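Local coordinates for protein dihydrodipicolinate synthase (Oceanobacillus iheyensis HTE831, PDB 3D0C) that probably catalyses the formation of 4-hydroxy-tetrahydrodipicolinate, a step of lysine biosynthesis, through a Schiff base with pyruvate, at residues G26-D31 against A275-E280; D36-F41 against L215-P220. The protein carries 1 engineered substitution. All blocks are in the same frame, centred on the assembly; numbering follows the deposited sequence.

Interaction 1 of 2, residues G26-D31 against A275-E280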
loop_
_atom_site.group_PDB
_atom_site.type_symbol
_atom_site.label_atom_id
_atom_site.label_comp_id
_atom_site.label_asym_id
_atom_site.label_seq_id
_atom_site.Cartn_x
_atom_site.Cartn_y
_atom_site.Cartn_z
ATOM N N GLY A 26 -14.354 14.734 -16.811
ATOM C CA GLY A 26 -13.288 15.387 -16.072
ATOM C C GLY A 26 -13.557 15.454 -14.584
ATOM O O GLY A 26 -12.672 15.811 -13.807
ATOM N N THR A 27 -14.783 15.131 -14.184
ATOM C CA THR A 27 -15.150 15.137 -12.771
ATOM C C THR A 27 -14.607 13.860 -12.133
ATOM O O THR A 27 -14.433 13.785 -10.918
ATOM C CB THR A 27 -16.676 15.156 -12.584
ATOM O OG1 THR A 27 -17.229 13.934 -13.083
ATOM C CG2 THR A 27 -17.297 16.335 -13.329
ATOM N N ARG A 28 -14.359 12.861 -12.977
ATOM C CA ARG A 28 -13.847 11.560 -12.555
ATOM C C ARG A 28 -14.833 10.802 -11.679
ATOM O O ARG A 28 -14.462 9.816 -11.040
ATOM C CB ARG A 28 -12.524 11.707 -11.796
ATOM C CG ARG A 28 -11.371 12.322 -12.592
ATOM C CD ARG A 28 -10.045 12.016 -11.898
ATOM N NE ARG A 28 -8.928 12.841 -12.352
ATOM C CZ ARG A 28 -8.022 12.472 -13.255
ATOM N NH1 ARG A 28 -8.086 11.276 -13.827
ATOM N NH2 ARG A 28 -7.030 13.296 -13.566
ATOM N N GLU A 29 -16.084 11.257 -11.629
ATOM C CA GLU A 29 -17.086 10.565 -10.826
ATOM C C GLU A 29 -17.346 9.213 -11.477
ATOM O O GLU A 29 -17.070 9.024 -12.662
ATOM C CB GLU A 29 -18.390 11.368 -10.755
ATOM C CG GLU A 29 -18.297 12.671 -9.962
ATOM C CD GLU A 29 -17.849 12.462 -8.520
ATOM O OE1 GLU A 29 -18.522 11.710 -7.780
ATOM O OE2 GLU A 29 -16.820 13.055 -8.124
ATOM N N ILE A 30 -17.867 8.270 -10.703
ATOM C CA ILE A 30 -18.151 6.938 -11.218
ATOM C C ILE A 30 -19.228 6.961 -12.299
ATOM O O ILE A 30 -20.293 7.557 -12.126
ATOM C CB ILE A 30 -18.613 5.989 -10.087
ATOM C CG1 ILE A 30 -17.493 5.831 -9.052
ATOM C CG2 ILE A 30 -19.019 4.646 -10.669
ATOM C CD1 ILE A 30 -17.887 5.015 -7.824
ATOM N N ASP A 31 -18.930 6.307 -13.415
ATOM C CA ASP A 31 -19.858 6.211 -14.534
ATOM C C ASP A 31 -20.653 4.932 -14.281
ATOM O O ASP A 31 -20.266 3.846 -14.722
ATOM C CB ASP A 31 -19.060 6.109 -15.832
ATOM C CG ASP A 31 -19.937 6.015 -17.061
ATOM O OD1 ASP A 31 -21.176 5.913 -16.928
ATOM O OD2 ASP A 31 -19.366 6.033 -18.170
ATOM N N ALA A 275 -15.233 2.975 -21.156
ATOM C CA ALA A 275 -14.257 2.765 -20.091
ATOM C C ALA A 275 -13.719 4.055 -19.455
ATOM O O ALA A 275 -13.392 4.074 -18.267
ATOM C CB ALA A 275 -13.093 1.914 -20.619
ATOM N N GLY A 276 -13.617 5.125 -20.242
ATOM C CA GLY A 276 -13.119 6.381 -19.710
ATOM C C GLY A 276 -11.625 6.362 -19.429
ATOM O O GLY A 276 -10.882 5.597 -20.046
ATOM N N VAL A 277 -11.186 7.211 -18.503
ATOM C CA VAL A 277 -9.782 7.312 -18.125
ATOM C C VAL A 277 -9.584 6.874 -16.676
ATOM O O VAL A 277 -10.534 6.839 -15.895
ATOM C CB VAL A 277 -9.278 8.762 -18.244
ATOM C CG1 VAL A 277 -9.412 9.243 -19.679
ATOM C CG2 VAL A 277 -10.069 9.665 -17.302
ATOM N N THR A 278 -8.343 6.555 -16.321
ATOM C CA THR A 278 -8.014 6.124 -14.966
ATOM C C THR A 278 -7.928 7.319 -14.013
ATOM O O THR A 278 -7.649 8.443 -14.439
ATOM C CB THR A 278 -6.649 5.383 -14.937
ATOM O OG1 THR A 278 -5.647 6.194 -15.571
ATOM C CG2 THR A 278 -6.743 4.043 -15.657
ATOM N N ARG A 279 -8.176 7.080 -12.726
ATOM C CA ARG A 279 -8.070 8.141 -11.727
ATOM C C ARG A 279 -6.610 8.272 -11.314
ATOM O O ARG A 279 -5.786 7.410 -11.638
ATOM C CB ARG A 279 -8.894 7.815 -10.481
ATOM C CG ARG A 279 -10.367 8.163 -10.576
ATOM C CD ARG A 279 -11.045 8.048 -9.218
ATOM N NE ARG A 279 -12.449 8.438 -9.283
ATOM C CZ ARG A 279 -13.281 8.440 -8.246
ATOM N NH1 ARG A 279 -12.857 8.069 -7.045
ATOM N NH2 ARG A 279 -14.542 8.817 -8.413
ATOM N N GLU A 280 -6.289 9.355 -10.611
ATOM C CA GLU A 280 -4.935 9.567 -10.116
ATOM C C GLU A 280 -4.689 8.360 -9.202
ATOM O O GLU A 280 -5.624 7.862 -8.582
ATOM C CB GLU A 280 -4.862 10.857 -9.281
ATOM C CG GLU A 280 -5.427 12.113 -9.963
ATOM C CD GLU A 280 -6.912 12.332 -9.689
ATOM O OE1 GLU A 280 -7.721 11.422 -9.958
ATOM O OE2 GLU A 280 -7.273 13.426 -9.203
#
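R279 and R28 meet across the contact, the side chain of R279 ending on the backbone of R28. Extended from CG to NE, R279 turns its guanidinium edge to R28 O and grips this one oxygen side-on, NH2 at 2.8 Å and NE at 3.0 Å from it. Both bonds are bent, and the oxygen stays near the guanidinium plane. R279 NH1 forms a salt bridge with E66 and donates to A61 O, so the rotation of the group is probably set from both ends. The contact joins the loop after the first strand of the TIM barrel, leading into helix 32-44, to a loop of the C-terminal helical region, between helices 260-270 and 287-303. R28 is also extended, and its guanidinium lies against the E280 carboxylate, the planes stacked 28° apart. E280 OE1 sits over one face, 3.0 Å from R28 NE, a salt bridge of charges with no N-H aimed at the oxygen. The E280 chain is bent at chi2 (90°), while OE2 accepts from N131 of the second subunit, tying this loop pair to the dimer partner. T278 O lies near the R28 guanidinium plane, 2.9 Å from R28 NH1, but at an angle too poor for a hydrogen bond.

Interaction 2 of 2, residues D36-F41 against L215-P220; sequences DDNVEF and LVNVFP
F41 holds CG anti to its backbone N (chi1 178°), and the side chain leaves helix 32-44 toward the turn 215-220. N38, one helical turn earlier, has the same first torsion (174°) and brings its amide to that of N217, whose CG stands anti to its own carbonyl carbon. The phenyl ring abuts the turn with CE2 and CZ leading. V216 O meets its edge near the ring plane, 3.4 Å from F41 CE2, where the slightly positive rim of the ring faces a carbonyl oxygen. N217 O approaches the same F41 CE2 obliquely, at 3.5 Å. The P220 side chain crosses that of F41 at about a right angle, its CD and CG lying against that same end of the ring, with P220 CD 3.7 Å from F41 CZ, an apolar contact with the first turn of helix 220-232. The amides of N38 and N217 cross with their planes 36° apart, while ND2 of N217 donates to G214 O and I18 O, two bonds that pin its amide in place. Within the turn, V218 N gives L215 O the i+3 bond of the 3-10 segment 215-217, at 2.8 Å, and F219 N adds an i+4 bond to the same oxygen. M268 of helix 260-270 packs on both asparagines. The N217 side chain comes within about 4 Å of that of T56, predicted to bind pyruvate. The helix after the first strand thus packs on the turn after the eighth, where the parallel strands of a TIM barrel close on themselves, beside the probable pyruvate site.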
loop_
_atom_site.group_PDB
_atom_site.type_symbol
_atom_site.label_atom_id
_atom_site.label_comp_id
_atom_site.label_asym_id
_atom_site.label_seq_id
_atom_site.Cartn_x
_atom_site.Cartn_y
_atom_site.Cartn_z
ATOM N N ASP A 36 -22.279 -0.778 -15.203
ATOM C CA ASP A 36 -23.318 -1.779 -15.425
ATOM C C ASP A 36 -23.023 -2.527 -16.727
ATOM O O ASP A 36 -23.139 -3.753 -16.792
ATOM C CB ASP A 36 -24.712 -1.123 -15.496
ATOM C CG ASP A 36 -25.298 -0.806 -14.107
ATOM O OD1 ASP A 36 -24.678 -1.164 -13.080
ATOM O OD2 ASP A 36 -26.393 -0.200 -14.045
ATOM N N ASP A 37 -22.625 -1.784 -17.753
ATOM C CA ASP A 37 -22.324 -2.369 -19.051
ATOM C C ASP A 37 -21.089 -3.251 -19.054
ATOM O O ASP A 37 -21.016 -4.219 -19.812
ATOM C CB ASP A 37 -22.165 -1.271 -20.095
ATOM C CG ASP A 37 -23.468 -0.549 -20.367
ATOM O OD1 ASP A 37 -24.534 -1.127 -20.061
ATOM O OD2 ASP A 37 -23.426 0.582 -20.890
ATOM N N ASN A 38 -20.111 -2.914 -18.224
ATOM C CA ASN A 38 -18.908 -3.732 -18.171
ATOM C C ASN A 38 -19.254 -5.066 -17.516
ATOM O O ASN A 38 -18.783 -6.123 -17.943
ATOM C CB ASN A 38 -17.806 -3.025 -17.381
ATOM C CG ASN A 38 -16.594 -3.907 -17.170
ATOM O OD1 ASN A 38 -16.018 -4.429 -18.126
ATOM N ND2 ASN A 38 -16.203 -4.083 -15.915
ATOM N N VAL A 39 -20.088 -5.007 -16.481
ATOM C CA VAL A 39 -20.526 -6.198 -15.763
ATOM C C VAL A 39 -21.348 -7.093 -16.699
ATOM O O VAL A 39 -21.179 -8.314 -16.709
ATOM C CB VAL A 39 -21.374 -5.806 -14.521
ATOM C CG1 VAL A 39 -21.947 -7.046 -13.845
ATOM C CG2 VAL A 39 -20.507 -5.030 -13.532
ATOM N N GLU A 40 -22.231 -6.481 -17.485
ATOM C CA GLU A 40 -23.060 -7.232 -18.433
ATOM C C GLU A 40 -22.172 -7.898 -19.482
ATOM O O GLU A 40 -22.385 -9.050 -19.858
ATOM C CB GLU A 40 -24.057 -6.302 -19.141
ATOM C CG GLU A 40 -25.273 -5.905 -18.316
ATOM C CD GLU A 40 -26.017 -7.101 -17.747
ATOM O OE1 GLU A 40 -26.051 -8.160 -18.410
ATOM O OE2 GLU A 40 -26.582 -6.977 -16.641
ATOM N N PHE A 41 -21.179 -7.151 -19.952
ATOM C CA PHE A 41 -20.236 -7.636 -20.952
ATOM C C PHE A 41 -19.544 -8.897 -20.457
ATOM O O PHE A 41 -19.418 -9.876 -21.194
ATOM C CB PHE A 41 -19.184 -6.562 -21.238
ATOM C CG PHE A 41 -18.130 -6.986 -22.219
ATOM C CD1 PHE A 41 -18.355 -6.898 -23.590
ATOM C CD2 PHE A 41 -16.906 -7.475 -21.771
ATOM C CE1 PHE A 41 -17.374 -7.288 -24.503
ATOM C CE2 PHE A 41 -15.918 -7.869 -22.673
ATOM C CZ PHE A 41 -16.151 -7.775 -24.043
ATOM N N LEU A 215 -7.930 -9.141 -18.861
ATOM C CA LEU A 215 -8.099 -9.219 -20.306
ATOM C C LEU A 215 -9.552 -9.525 -20.663
ATOM O O LEU A 215 -10.039 -9.125 -21.719
ATOM C CB LEU A 215 -7.190 -10.306 -20.889
ATOM C CG LEU A 215 -7.347 -10.584 -22.390
ATOM C CD1 LEU A 215 -7.116 -9.307 -23.181
ATOM C CD2 LEU A 215 -6.358 -11.660 -22.813
ATOM N N VAL A 216 -10.245 -10.229 -19.780
ATOM C CA VAL A 216 -11.636 -10.572 -20.032
ATOM C C VAL A 216 -12.540 -9.348 -20.226
ATOM O O VAL A 216 -13.660 -9.486 -20.717
ATOM C CB VAL A 216 -12.214 -11.455 -18.903
ATOM C CG1 VAL A 216 -11.649 -12.869 -19.005
ATOM C CG2 VAL A 216 -11.894 -10.850 -17.546
ATOM N N ASN A 217 -12.064 -8.160 -19.848
ATOM C CA ASN A 217 -12.853 -6.928 -20.008
ATOM C C ASN A 217 -12.774 -6.429 -21.447
ATOM O O ASN A 217 -13.510 -5.515 -21.838
ATOM C CB ASN A 217 -12.330 -5.803 -19.096
ATOM C CG ASN A 217 -12.568 -6.073 -17.621
ATOM O OD1 ASN A 217 -13.709 -6.080 -17.152
ATOM N ND2 ASN A 217 -11.485 -6.294 -16.880
ATOM N N VAL A 218 -11.886 -7.031 -22.234
ATOM C CA VAL A 218 -11.683 -6.603 -23.612
ATOM C C VAL A 218 -11.801 -7.733 -24.631
ATOM O O VAL A 218 -12.519 -7.608 -25.626
ATOM C CB VAL A 218 -10.296 -5.969 -23.761
ATOM C CG1 VAL A 218 -10.206 -5.203 -25.069
ATOM C CG2 VAL A 218 -10.015 -5.071 -22.576
ATOM N N PHE A 219 -11.084 -8.825 -24.385
ATOM C CA PHE A 219 -11.097 -9.985 -25.277
ATOM C C PHE A 219 -11.323 -11.255 -24.467
ATOM O O PHE A 219 -10.459 -12.128 -24.409
ATOM C CB PHE A 219 -9.759 -10.094 -26.025
ATOM C CG PHE A 219 -9.592 -9.087 -27.123
ATOM C CD1 PHE A 219 -10.297 -9.215 -28.317
ATOM C CD2 PHE A 219 -8.731 -8.009 -26.967
ATOM C CE1 PHE A 219 -10.144 -8.278 -29.338
ATOM C CE2 PHE A 219 -8.572 -7.068 -27.981
ATOM C CZ PHE A 219 -9.280 -7.203 -29.169
ATOM N N PRO A 220 -12.499 -11.383 -23.836
ATOM C CA PRO A 220 -12.795 -12.573 -23.031
ATOM C C PRO A 220 -12.637 -13.908 -23.765
ATOM O O PRO A 220 -12.291 -14.920 -23.147
ATOM C CB PRO A 220 -14.234 -12.332 -22.584
ATOM C CG PRO A 220 -14.813 -11.577 -23.740
ATOM C CD PRO A 220 -13.714 -10.572 -24.033
#

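Overall arrangement
Interactions 1 and 2 are linked by chain continuity: 26-31 leads directly into helix 32-44, which carries 36-41. In sequence the second contact, 36-41 with 215-220, is nested inside the loop closed by the first, 26-31 with 275-280. Their centres lie about 17 Å apart and their nearest atoms about 5 Å, without touching. Helix 260-270 is shared: it packs on N38, N217 and V218 of interaction 2 and on A275 and T278 of interaction 1. Interaction 1, partly buried, reaches the second subunit, whereas interaction 2 is buried within the chain. Together they join the region after the first strand to the turn after the eighth and to the C-terminal helical region.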